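Local coordinates for tRNA-5-methyluridine(54) 2-sulfurtransferase (Pyrococcus horikoshii, PDB 3VRH), which catalyses the ATP-dependent 2-thiolation of 5-methyluridine 54 in the T loop of tRNAs, which stabilises these tRNAs against heat, at residues R49-V54 with E75-N80; F148-T153 with F189-K194. One frame throughout, in Å; residues are numbered along the deposited sequence.

Contact 1. Residues R49-V54 with E75-N80; sequences RILVAV and ECLHIN. With BCN (bicine), chain D.
Arg49 and Glu75 reach towards each other at one end of a parallel strand pair, the two strands of a beta-alpha-beta unit in the PP-loop ATPase domain; helix 58-69 makes the crossover between them. The Arg49 side chain bends at chi2 (144°) and crosses the extended Glu75 side chain obliquely. Its NE donates almost straight to Glu75 OE2, at 3.1 Å. That oxygen lies in the guanidinium plane, yet the donor comes from above the carboxylate plane, and the two planes stand 63° apart. Both ends have second partners, which probably help to hold this twist: Arg49 NH1 bonds to Asn146 O, and Glu75 OE1 to His106 NE2.

Further along, side chains alternate between the faces of the sheet. Leu51, Ala53, Glu75 and Leu77 share one; Leu51 CD1 lies 3.8 Å from Leu77 CB, a branched apolar pair suited to a buried sheet surface. On the other, Val52 and Cys76 are paired. Beyond the end of strand 49-53, Val54 lays CG1 against Cys76 CB, also 3.8 Å away, while helix 87-101 meets Cys76 through Cys98. The backbone bonds alternate in the parallel manner: Val52 N donates to Glu75 O, and Val52 O accepts from Leu77 N at 2.8 Å.

At the far end the first strand enters the PP-loop, whose Ser55 and Ser60 bind bicine. Ala53, an ATP-binding residue like Ile79, offers its backbone: bicine O6 donates to Ala53 O at 2.8 Å, and the small CB of Ala53 packs near bicine O6 as well. A water held by Ile79 N also makes a weak bond to Val54 O. His78 ND1 donates to Val54 O at 2.8 Å, the oxygen lying only 2° out of the imidazole plane.

Contact 2. Residues F148-T153 with F189-K194; sequences FDAIAT and FIKKVK. With BCN (bicine), chain D.
Ile151 sits at the middle of the backbone pairing between strands 150-152 and 191-193, which run parallel in the PP-loop domain. Its N donates to Lys191 O at 2.7 Å and its O accepts from Val193 N at 2.8 Å, so both its peptide groups are turned to the same neighbour. Thr153 N then bonds to Val193 O just past the strand. Before the first of these bonds a water joins the chains, donating to Asp149 O at 2.6 Å and accepting from Lys191 N.

Apolar contacts fall on both faces. Ala152 sets CB 3.9 Å from Val193 CG2, the valine branch that lies between its own backbone N and carbonyl carbon. On the opposite face Ile151 CB meets the methylene CG of Lys192, and its CD1 approaches Ile190 CB. The beta-branched residues suit the extended chain, and Met139 and Ala143 of helix 127-145 pack on Ile151. Ile190 CG2 also rests 3.7 Å from Ala150 N.

The polar ends look elsewhere. Lys191 brings CE past Ala150 CB, at 4.0 Å, and gives its NZ to Leu43 O and Glu48. Thr153 turns OG1 to His155 ND1, with Lys194 CG crossing near OG1 at 3.6 Å; CB and CG2 of Thr153 touch bicine O6 by packing alone.

The lysines thus use their aliphatic stems at the interface, with the Lys191 ammonium paired outside it. Cohesion between the two strands comes from backbone hydrogen bonds and carbon contacts, and Thr153 can serve the ligand pocket as a wall.

In the fold
Contacts 1 and 2 occupy one sheet and meet at its middle, where strands 49-53 and 150-152 are neighbours: Leu51 probably hydrogen-bonds through its backbone to Ala150 and Ala152, and Arg49 makes a cation-pi contact with Phe148. Contact 1 is the more fully buried, and it has a salt bridge across the strands, though both charged groups also bond outside. Contact 2, towards the side where strand 182-183 ends the sheet, is only partly buried; it has no salt bridge across it, and its Lys191 pairs elsewhere. The C-terminal ends of segments 49-54 and 148-153 meet bicine, one offering a carbonyl oxygen and the other carbon surface. These ends lie at the nucleotide site, consistent with the ATP-binding roles of Ala53, Ile79 and nearby Gly154.

Contact 1. Residues R49-V54 with E75-N80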
ATOM      1  N   ARG A  49      35.991   0.197  -6.672  1.00 35.48           N
ATOM      2  CA  ARG A  49      36.111  -1.221  -6.369  1.00 37.01           C
ATOM      3  C   ARG A  49      34.795  -1.683  -5.756  1.00 28.25           C
ATOM      4  O   ARG A  49      34.418  -1.262  -4.676  1.00 30.32           O
ATOM      5  CB  ARG A  49      37.288  -1.491  -5.434  1.00 36.44           C
ATOM      6  CG  ARG A  49      37.585  -2.975  -5.261  1.00 40.88           C
ATOM      7  CD  ARG A  49      39.080  -3.251  -5.137  1.00 46.09           C
ATOM      8  NE  ARG A  49      39.338  -4.462  -4.363  1.00 41.48           N
ATOM      9  CZ  ARG A  49      39.535  -4.470  -3.046  1.00 42.71           C
ATOM     10  NH1 ARG A  49      39.504  -3.325  -2.369  1.00 42.42           N
ATOM     11  NH2 ARG A  49      39.760  -5.617  -2.406  1.00 40.85           N
ATOM     12  N   ILE A  50      34.087  -2.541  -6.471  1.00 30.15           N
ATOM     13  CA  ILE A  50      32.725  -2.875  -6.087  1.00 32.68           C
ATOM     14  C   ILE A  50      32.603  -4.302  -5.575  1.00 32.75           C
ATOM     15  O   ILE A  50      33.160  -5.234  -6.155  1.00 30.09           O
ATOM     16  CB  ILE A  50      31.783  -2.671  -7.266  1.00 26.15           C
ATOM     17  CG1 ILE A  50      32.003  -1.268  -7.846  1.00 31.44           C
ATOM     18  CG2 ILE A  50      30.343  -2.897  -6.829  1.00 25.21           C
ATOM     19  CD1 ILE A  50      31.698  -1.139  -9.337  1.00 28.97           C
ATOM     20  N   LEU A  51      31.873  -4.463  -4.479  1.00 26.91           N
ATOM     21  CA  LEU A  51      31.630  -5.778  -3.915  1.00 24.81           C
ATOM     22  C   LEU A  51      30.183  -6.197  -4.181  1.00 25.77           C
ATOM     23  O   LEU A  51      29.261  -5.422  -3.917  1.00 21.46           O
ATOM     24  CB  LEU A  51      31.892  -5.748  -2.413  1.00 23.74           C
ATOM     25  CG  LEU A  51      31.642  -7.087  -1.719  1.00 24.06           C
ATOM     26  CD1 LEU A  51      32.717  -8.082  -2.123  1.00 27.37           C
ATOM     27  CD2 LEU A  51      31.538  -6.957  -0.196  1.00 24.00           C
ATOM     28  N   VAL A  52      29.978  -7.400  -4.718  1.00 25.71           N
ATOM     29  CA  VAL A  52      28.612  -7.924  -4.902  1.00 26.61           C
ATOM     30  C   VAL A  52      28.410  -9.138  -3.999  1.00 27.47           C
ATOM     31  O   VAL A  52      29.186 -10.104  -4.043  1.00 24.09           O
ATOM     32  CB  VAL A  52      28.306  -8.312  -6.366  1.00 24.56           C
ATOM     33  CG1 VAL A  52      26.872  -8.832  -6.495  1.00 26.74           C
ATOM     34  CG2 VAL A  52      28.520  -7.124  -7.290  1.00 25.59           C
ATOM     35  N   ALA A  53      27.386  -9.066  -3.156  1.00 24.11           N
ATOM     36  CA  ALA A  53      27.092 -10.144  -2.213  1.00 29.04           C
ATOM     37  C   ALA A  53      26.317 -11.185  -2.965  1.00 26.82           C
ATOM     38  O   ALA A  53      25.173 -10.951  -3.327  1.00 30.94           O
ATOM     39  CB  ALA A  53      26.258  -9.623  -1.035  1.00 31.65           C
ATOM     40  N   VAL A  54      26.928 -12.330  -3.212  1.00 26.58           N
ATOM     41  CA  VAL A  54      26.278 -13.333  -4.047  1.00 26.10           C
ATOM     42  C   VAL A  54      25.741 -14.508  -3.212  1.00 25.32           C
ATOM     43  O   VAL A  54      26.499 -15.273  -2.619  1.00 23.89           O
ATOM     44  CB  VAL A  54      27.195 -13.772  -5.221  1.00 27.02           C
ATOM     45  CG1 VAL A  54      27.612 -12.553  -6.025  1.00 25.69           C
ATOM     46  CG2 VAL A  54      28.434 -14.439  -4.710  1.00 27.25           C
ATOM     47  N   GLU A  75      34.290  -7.651  -7.282  1.00 25.12           N
ATOM     48  CA  GLU A  75      34.612  -8.898  -6.604  1.00 30.59           C
ATOM     49  C   GLU A  75      33.333  -9.334  -5.902  1.00 28.94           C
ATOM     50  O   GLU A  75      32.447  -8.506  -5.665  1.00 24.72           O
ATOM     51  CB  GLU A  75      35.775  -8.709  -5.619  1.00 26.27           C
ATOM     52  CG  GLU A  75      37.050  -8.149  -6.309  1.00 27.36           C
ATOM     53  CD  GLU A  75      38.266  -8.042  -5.392  1.00 32.76           C
ATOM     54  OE1 GLU A  75      38.329  -8.759  -4.374  1.00 31.16           O
ATOM     55  OE2 GLU A  75      39.173  -7.236  -5.698  1.00 40.53           O
ATOM     56  N   CYS A  76      33.222 -10.622  -5.592  1.00 25.07           N
ATOM     57  CA  CYS A  76      32.000 -11.133  -5.002  1.00 27.40           C
ATOM     58  C   CYS A  76      32.248 -11.729  -3.641  1.00 29.50           C
ATOM     59  O   CYS A  76      33.346 -12.223  -3.353  1.00 25.70           O
ATOM     60  CB  CYS A  76      31.351 -12.157  -5.922  1.00 24.49           C
ATOM     61  SG  CYS A  76      31.053 -11.500  -7.559  1.00 25.25           S
ATOM     62  N   LEU A  77      31.222 -11.659  -2.800  1.00 22.55           N
ATOM     63  CA  LEU A  77      31.264 -12.252  -1.480  1.00 21.97           C
ATOM     64  C   LEU A  77      30.050 -13.150  -1.302  1.00 27.35           C
ATOM     65  O   LEU A  77      28.915 -12.712  -1.507  1.00 26.54           O
ATOM     66  CB  LEU A  77      31.252 -11.170  -0.402  1.00 25.41           C
ATOM     67  CG  LEU A  77      30.928 -11.649   1.016  1.00 24.24           C
ATOM     68  CD1 LEU A  77      32.043 -12.528   1.555  1.00 25.83           C
ATOM     69  CD2 LEU A  77      30.668 -10.470   1.955  1.00 25.21           C
ATOM     70  N   HIS A  78      30.288 -14.400  -0.912  1.00 22.94           N
ATOM     71  CA  HIS A  78      29.196 -15.301  -0.590  1.00 22.99           C
ATOM     72  C   HIS A  78      29.181 -15.570   0.889  1.00 25.68           C
ATOM     73  O   HIS A  78      30.185 -15.988   1.454  1.00 26.40           O
ATOM     74  CB  HIS A  78      29.327 -16.627  -1.324  1.00 25.55           C
ATOM     75  CG  HIS A  78      28.336 -17.651  -0.876  1.00 24.10           C
ATOM     76  ND1 HIS A  78      26.995 -17.568  -1.179  1.00 23.75           N
ATOM     77  CD2 HIS A  78      28.488 -18.774  -0.135  1.00 22.07           C
ATOM     78  CE1 HIS A  78      26.361 -18.599  -0.648  1.00 26.42           C
ATOM     79  NE2 HIS A  78      27.247 -19.351  -0.017  1.00 25.46           N
ATOM     80  N   ILE A  79      28.036 -15.348   1.519  1.00 19.06           N
ATOM     81  CA  ILE A  79      27.936 -15.574   2.944  1.00 23.57           C
ATOM     82  C   ILE A  79      27.154 -16.853   3.180  1.00 26.97           C
ATOM     83  O   ILE A  79      25.935 -16.908   2.984  1.00 27.56           O
ATOM     84  CB  ILE A  79      27.292 -14.373   3.662  1.00 27.63           C
ATOM     85  CG1 ILE A  79      28.187 -13.141   3.497  1.00 24.65           C
ATOM     86  CG2 ILE A  79      27.024 -14.689   5.143  1.00 24.50           C
ATOM     87  CD1 ILE A  79      27.487 -11.820   3.824  1.00 28.47           C
ATOM     88  N   ASN A  80      27.897 -17.883   3.579  1.00 28.26           N
ATOM     89  CA  ASN A  80      27.383 -19.218   3.806  1.00 27.86           C
ATOM     90  C   ASN A  80      26.669 -19.263   5.169  1.00 26.29           C
ATOM     91  O   ASN A  80      27.270 -18.979   6.206  1.00 23.99           O
ATOM     92  CB  ASN A  80      28.555 -20.213   3.692  1.00 24.37           C
ATOM     93  CG  ASN A  80      28.153 -21.654   3.981  1.00 27.94           C
ATOM     94  OD1 ASN A  80      27.390 -21.933   4.905  1.00 29.24           O
ATOM     95  ND2 ASN A  80      28.678 -22.578   3.188  1.00 25.48           N
TER
HETATM   96  N1  BCN D 403      20.195 -10.133  -3.174  1.00 36.46           N
HETATM   97  C1  BCN D 403      18.978  -9.678  -3.962  1.00 32.83           C
HETATM   98  C2  BCN D 403      17.690  -9.778  -3.235  1.00 32.96           C
HETATM   99  O21 BCN D 403      17.720  -9.703  -1.980  1.00 40.94           O
HETATM  100  O22 BCN D 403      16.618  -9.962  -3.854  1.00 39.83           O
HETATM  101  C3  BCN D 403      20.447 -11.587  -3.370  1.00 37.46           C
HETATM  102  C4  BCN D 403      19.814 -12.293  -4.587  1.00 37.24           C
HETATM  103  O4  BCN D 403      20.363 -13.210  -5.144  1.00 24.87           O
HETATM  104  C5  BCN D 403      21.370  -9.378  -3.605  1.00 23.14           C
HETATM  105  C6  BCN D 403      22.538  -9.537  -2.729  1.00 34.77           C
HETATM  106  O6  BCN D 403      23.448  -8.779  -2.781  1.00 33.52           O
HETATM  107  O   HOH W   1      25.818 -14.237   0.304  1.00 27.57           O

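Contact 2. Residues F148-T153 with F189-K194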
ATOM      1  N   PHE A 148      36.620  -1.627   0.046  1.00 33.51           N
ATOM      2  CA  PHE A 148      35.722  -1.521  -1.104  1.00 32.32           C
ATOM      3  C   PHE A 148      35.021  -0.166  -1.076  1.00 29.80           C
ATOM      4  O   PHE A 148      34.812   0.399  -0.008  1.00 31.38           O
ATOM      5  CB  PHE A 148      34.699  -2.660  -1.126  1.00 33.56           C
ATOM      6  CG  PHE A 148      35.275  -3.967  -1.576  1.00 32.81           C
ATOM      7  CD1 PHE A 148      35.330  -4.288  -2.929  1.00 28.16           C
ATOM      8  CD2 PHE A 148      35.795  -4.862  -0.650  1.00 30.36           C
ATOM      9  CE1 PHE A 148      35.879  -5.477  -3.346  1.00 28.74           C
ATOM     10  CE2 PHE A 148      36.350  -6.053  -1.062  1.00 27.78           C
ATOM     11  CZ  PHE A 148      36.386  -6.364  -2.414  1.00 29.74           C
ATOM     12  N   ASP A 149      34.682   0.355  -2.252  1.00 27.99           N
ATOM     13  CA  ASP A 149      34.026   1.656  -2.341  1.00 34.28           C
ATOM     14  C   ASP A 149      32.508   1.557  -2.338  1.00 36.50           C
ATOM     15  O   ASP A 149      31.817   2.541  -2.075  1.00 34.10           O
ATOM     16  CB  ASP A 149      34.470   2.389  -3.604  1.00 32.66           C
ATOM     17  CG  ASP A 149      35.965   2.618  -3.635  1.00 36.72           C
ATOM     18  OD1 ASP A 149      36.527   3.012  -2.591  1.00 34.80           O
ATOM     19  OD2 ASP A 149      36.577   2.375  -4.693  1.00 36.22           O
ATOM     20  N   ALA A 150      31.986   0.374  -2.641  1.00 32.42           N
ATOM     21  CA  ALA A 150      30.554   0.240  -2.836  1.00 28.00           C
ATOM     22  C   ALA A 150      30.148  -1.221  -2.753  1.00 28.21           C
ATOM     23  O   ALA A 150      30.916  -2.118  -3.099  1.00 26.66           O
ATOM     24  CB  ALA A 150      30.163   0.812  -4.191  1.00 25.13           C
ATOM     25  N   ILE A 151      28.928  -1.446  -2.288  1.00 26.94           N
ATOM     26  CA  ILE A 151      28.308  -2.760  -2.305  1.00 24.30           C
ATOM     27  C   ILE A 151      27.117  -2.667  -3.246  1.00 27.66           C
ATOM     28  O   ILE A 151      26.263  -1.791  -3.091  1.00 26.65           O
ATOM     29  CB  ILE A 151      27.812  -3.137  -0.906  1.00 25.10           C
ATOM     30  CG1 ILE A 151      28.992  -3.314   0.039  1.00 22.70           C
ATOM     31  CG2 ILE A 151      26.935  -4.376  -0.949  1.00 26.47           C
ATOM     32  CD1 ILE A 151      28.600  -3.433   1.481  1.00 25.19           C
ATOM     33  N   ALA A 152      27.068  -3.547  -4.235  1.00 25.34           N
ATOM     34  CA  ALA A 152      25.909  -3.626  -5.123  1.00 25.03           C
ATOM     35  C   ALA A 152      25.077  -4.863  -4.773  1.00 23.72           C
ATOM     36  O   ALA A 152      25.630  -5.954  -4.629  1.00 25.16           O
ATOM     37  CB  ALA A 152      26.354  -3.678  -6.568  1.00 21.00           C
ATOM     38  N   THR A 153      23.760  -4.679  -4.612  1.00 23.90           N
ATOM     39  CA  THR A 153      22.842  -5.790  -4.379  1.00 24.16           C
ATOM     40  C   THR A 153      21.903  -5.996  -5.580  1.00 21.30           C
ATOM     41  O   THR A 153      21.879  -5.186  -6.502  1.00 22.07           O
ATOM     42  CB  THR A 153      22.043  -5.596  -3.081  1.00 25.29           C
ATOM     43  OG1 THR A 153      21.202  -4.454  -3.213  1.00 23.05           O
ATOM     44  CG2 THR A 153      22.985  -5.383  -1.892  1.00 27.58           C
ATOM     45  N   PHE A 189      29.498   2.864   7.300  1.00 39.29           N
ATOM     46  CA  PHE A 189      28.536   2.277   6.360  1.00 37.08           C
ATOM     47  C   PHE A 189      28.956   2.545   4.922  1.00 36.74           C
ATOM     48  O   PHE A 189      28.913   3.686   4.453  1.00 41.78           O
ATOM     49  CB  PHE A 189      27.132   2.838   6.589  1.00 35.97           C
ATOM     50  CG  PHE A 189      26.437   2.260   7.790  1.00 45.96           C
ATOM     51  CD1 PHE A 189      26.627   0.933   8.148  1.00 49.41           C
ATOM     52  CD2 PHE A 189      25.587   3.044   8.565  1.00 50.52           C
ATOM     53  CE1 PHE A 189      25.981   0.395   9.255  1.00 48.05           C
ATOM     54  CE2 PHE A 189      24.940   2.516   9.674  1.00 51.53           C
ATOM     55  CZ  PHE A 189      25.136   1.188  10.018  1.00 51.17           C
ATOM     56  N   ILE A 190      29.374   1.492   4.225  1.00 34.99           N
ATOM     57  CA  ILE A 190      29.792   1.595   2.834  1.00 28.54           C
ATOM     58  C   ILE A 190      28.592   1.897   1.945  1.00 29.27           C
ATOM     59  O   ILE A 190      27.481   1.455   2.236  1.00 26.67           O
ATOM     60  CB  ILE A 190      30.455   0.274   2.354  1.00 29.88           C
ATOM     61  CG1 ILE A 190      31.633  -0.099   3.255  1.00 30.85           C
ATOM     62  CG2 ILE A 190      30.908   0.388   0.910  1.00 26.29           C
ATOM     63  CD1 ILE A 190      32.776   0.883   3.194  1.00 30.86           C
ATOM     64  N   LYS A 191      28.821   2.645   0.866  1.00 31.93           N
ATOM     65  CA  LYS A 191      27.775   2.941  -0.110  1.00 34.64           C
ATOM     66  C   LYS A 191      27.154   1.656  -0.658  1.00 31.78           C
ATOM     67  O   LYS A 191      27.880   0.771  -1.137  1.00 29.43           O
ATOM     68  CB  LYS A 191      28.330   3.768  -1.280  1.00 31.13           C
ATOM     69  CG  LYS A 191      27.297   4.035  -2.367  1.00 31.92           C
ATOM     70  CD  LYS A 191      27.747   5.088  -3.366  1.00 34.57           C
ATOM     71  CE  LYS A 191      28.863   4.564  -4.240  1.00 34.37           C
ATOM     72  NZ  LYS A 191      28.908   5.254  -5.561  1.00 37.65           N
ATOM     73  N   LYS A 192      25.825   1.566  -0.580  1.00 23.27           N
ATOM     74  CA  LYS A 192      25.067   0.432  -1.117  1.00 31.18           C
ATOM     75  C   LYS A 192      24.188   0.900  -2.260  1.00 28.18           C
ATOM     76  O   LYS A 192      23.450   1.878  -2.111  1.00 29.82           O
ATOM     77  CB  LYS A 192      24.188  -0.232  -0.037  1.00 28.54           C
ATOM     78  CG  LYS A 192      24.967  -1.065   0.957  1.00 34.70           C
ATOM     79  CD  LYS A 192      24.099  -1.732   2.030  1.00 34.20           C
ATOM     80  CE  LYS A 192      23.564  -3.101   1.605  1.00 41.20           C
ATOM     81  NZ  LYS A 192      22.786  -3.735   2.724  1.00 37.74           N
ATOM     82  N   VAL A 193      24.265   0.197  -3.389  1.00 23.69           N
ATOM     83  CA  VAL A 193      23.507   0.542  -4.585  1.00 21.88           C
ATOM     84  C   VAL A 193      22.737  -0.656  -5.148  1.00 25.36           C
ATOM     85  O   VAL A 193      23.069  -1.810  -4.866  1.00 25.09           O
ATOM     86  CB  VAL A 193      24.415   1.136  -5.685  1.00 26.01           C
ATOM     87  CG1 VAL A 193      25.044   2.427  -5.217  1.00 24.94           C
ATOM     88  CG2 VAL A 193      25.500   0.125  -6.095  1.00 25.66           C
ATOM     89  N   LYS A 194      21.708  -0.363  -5.940  1.00 24.23           N
ATOM     90  CA  LYS A 194      20.825  -1.373  -6.524  1.00 23.72           C
ATOM     91  C   LYS A 194      20.757  -1.129  -8.033  1.00 22.37           C
ATOM     92  O   LYS A 194      19.851  -0.430  -8.522  1.00 24.71           O
ATOM     93  CB  LYS A 194      19.405  -1.283  -5.900  1.00 21.75           C
ATOM     94  CG  LYS A 194      19.355  -1.652  -4.423  1.00 26.69           C
ATOM     95  CD  LYS A 194      17.962  -1.490  -3.804  1.00 25.12           C
ATOM     96  CE  LYS A 194      18.006  -1.857  -2.322  1.00 25.39           C
ATOM     97  NZ  LYS A 194      16.654  -1.859  -1.682  1.00 26.95           N
TER
HETATM   98  N1  BCN D 403      20.195 -10.133  -3.174  1.00 36.46           N
HETATM   99  C1  BCN D 403      18.978  -9.678  -3.962  1.00 32.83           C
HETATM  100  C2  BCN D 403      17.690  -9.778  -3.235  1.00 32.96           C
HETATM  101  O21 BCN D 403      17.720  -9.703  -1.980  1.00 40.94           O
HETATM  102  O22 BCN D 403      16.618  -9.962  -3.854  1.00 39.83           O
HETATM  103  C3  BCN D 403      20.447 -11.587  -3.370  1.00 37.46           C
HETATM  104  C4  BCN D 403      19.814 -12.293  -4.587  1.00 37.24           C
HETATM  105  O4  BCN D 403      20.363 -13.210  -5.144  1.00 24.87           O
HETATM  106  C5  BCN D 403      21.370  -9.378  -3.605  1.00 23.14           C
HETATM  107  C6  BCN D 403      22.538  -9.537  -2.729  1.00 34.77           C
HETATM  108  O6  BCN D 403      23.448  -8.779  -2.781  1.00 33.52           O
HETATM  109  O   HOH W   2      31.574   4.039  -0.015  1.00 32.63           O